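Local structure of 1,4-dihydroxy-2-naphthoyl-CoA hydrolase (Escherichia coli, 1VH5) at the interface of chains A and B. The protein hydrolyses 1,4-dihydroxy-2-naphthoyl-CoA to 1,4-dihydroxy-2-naphthoate and CoA in menaquinone biosynthesis, and also cleaves a wide range of other acyl-CoA thioesters. Sequence-based numbering; all coordinates share one arbitrary frame. Chains: chain A/B, Hypothetical protein ydiI.

The interface of chains A and B. Residues chain A 46, 49-51; chain B 17, 21-22.
A:Pro51 lies flat over one face of the B:Asn21 carboxamide. The proline ring and the amide are close to parallel. CA of A:Pro51 sits almost directly over the amide nitrogen ND2 of B:Asn21, 3.5 Å away, and the ring N lies over the amide carbon CG, while the ring's CG leans toward the OD1 end. B:Asn21 therefore meets its neighbour through a flat surface and keeps its polar atoms for other partners.

The amide is fixed within its own chain. ND2 of B:Asn21 gives a hydrogen bond of 2.9 Å to the carbonyl O of B:Met17. The acceptor lies in the amide plane, and the bond uses an in-plane lone pair of the carbonyl. It closes the loop between helix 11-16 and helix 22-25 of chain B and fixes the rotation of the amide. The same O of B:Met17 touches CB of A:Pro51 at 3.5 Å. With chi1 at 58°, CG of B:Asn21 lies between the backbone N and the carbonyl carbon, which brings the amide under the proline.

The direct hydrogen bond between the chains is made by backbone. N of B:Met22, at the start of helix 22-25, donates to O of A:Lys49 over 2.9 Å. CB of B:Asn21 packs against this O as well, at 3.3 Å. An alanine in place of B:Asn21 would probably leave A:Pro51 without its flat support and free the B:Met17 carbonyl and the loop to shift.

This patch belongs to a two-fold interface, so it recurs with the chains exchanged. The protein is a tetramer built as a dimer of dimers. The patch centre is about 19 Å from A:Glu65, the probable catalytic residue, so its role here is likely to be assembly. A water completes the contact, 2.7 Å from OD1 of B:Asn21 and 3.2 Å from O of A:Lys49.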
loop_
_atom_site.group_PDB
_atom_site.type_symbol
_atom_site.label_atom_id
_atom_site.label_comp_id
_atom_site.label_asym_id
_atom_site.label_seq_id
_atom_site.Cartn_x
_atom_site.Cartn_y
_atom_site.Cartn_z
ATOM N N SER A 46 -3.376 15.578 1.730
ATOM C CA SER A 46 -2.732 15.362 2.997
ATOM C C SER A 46 -2.882 13.926 3.508
ATOM O O SER A 46 -2.046 13.481 4.308
ATOM C CB SER A 46 -3.200 16.402 4.030
ATOM O OG SER A 46 -4.552 16.220 4.343
ATOM N N LYS A 49 -0.265 11.807 1.009
ATOM C CA LYS A 49 1.108 12.277 0.829
ATOM C C LYS A 49 2.065 11.712 1.848
ATOM O O LYS A 49 1.701 11.474 2.989
ATOM C CB LYS A 49 1.172 13.824 0.864
ATOM C CG LYS A 49 0.655 14.460 -0.426
ATOM C CD LYS A 49 0.367 15.971 -0.230
ATOM C CE LYS A 49 0.070 16.681 -1.542
ATOM N NZ LYS A 49 -0.116 18.149 -1.318
ATOM N N GLN A 50 3.322 11.584 1.428
ATOM C CA GLN A 50 4.410 11.295 2.377
ATOM C C GLN A 50 4.924 12.642 2.925
ATOM O O GLN A 50 4.434 13.699 2.503
ATOM C CB GLN A 50 5.516 10.390 1.786
ATOM C CG GLN A 50 5.798 10.535 0.308
ATOM C CD GLN A 50 6.748 11.662 0.028
ATOM O OE1 GLN A 50 6.498 12.819 0.402
ATOM N NE2 GLN A 50 7.870 11.334 -0.622
ATOM N N PRO A 51 5.856 12.643 3.876
ATOM C CA PRO A 51 6.280 13.890 4.548
ATOM C C PRO A 51 6.874 14.969 3.673
ATOM O O PRO A 51 7.041 16.098 4.142
ATOM C CB PRO A 51 7.338 13.403 5.525
ATOM C CG PRO A 51 6.919 12.018 5.815
ATOM C CD PRO A 51 6.473 11.458 4.498
ATOM N N MET B 17 7.747 13.662 11.878
ATOM C CA MET B 17 7.772 13.704 10.420
ATOM C C MET B 17 6.386 13.507 9.811
ATOM O O MET B 17 6.093 14.085 8.768
ATOM C CB MET B 17 8.677 12.609 9.854
ATOM C CG MET B 17 10.145 12.708 10.214
ATOM S SD MET B 17 10.974 11.209 9.633
ATOM C CE MET B 17 10.698 11.386 7.882
ATOM N N ASN B 21 0.487 14.470 7.288
ATOM C CA ASN B 21 0.562 13.659 6.094
ATOM C C ASN B 21 0.071 12.239 6.382
ATOM O O ASN B 21 -0.527 12.001 7.407
ATOM C CB ASN B 21 1.947 13.735 5.432
ATOM C CG ASN B 21 3.085 13.293 6.378
ATOM O OD1 ASN B 21 3.286 12.103 6.639
ATOM N ND2 ASN B 21 3.807 14.266 6.943
ATOM N N MET B 22 0.196 11.334 5.407
ATOM C CA MET B 22 -0.487 10.040 5.504
ATOM C C MET B 22 -0.092 9.275 6.762
ATOM O O MET B 22 -0.944 8.640 7.389
ATOM C CB MET B 22 -0.229 9.173 4.244
ATOM C CG MET B 22 -0.943 7.864 4.272
ATOM S SD MET B 22 -0.833 7.006 2.701
ATOM C CE MET B 22 -2.483 6.386 2.570
HETATM O O HOH W 1 3.301 9.806 5.264
#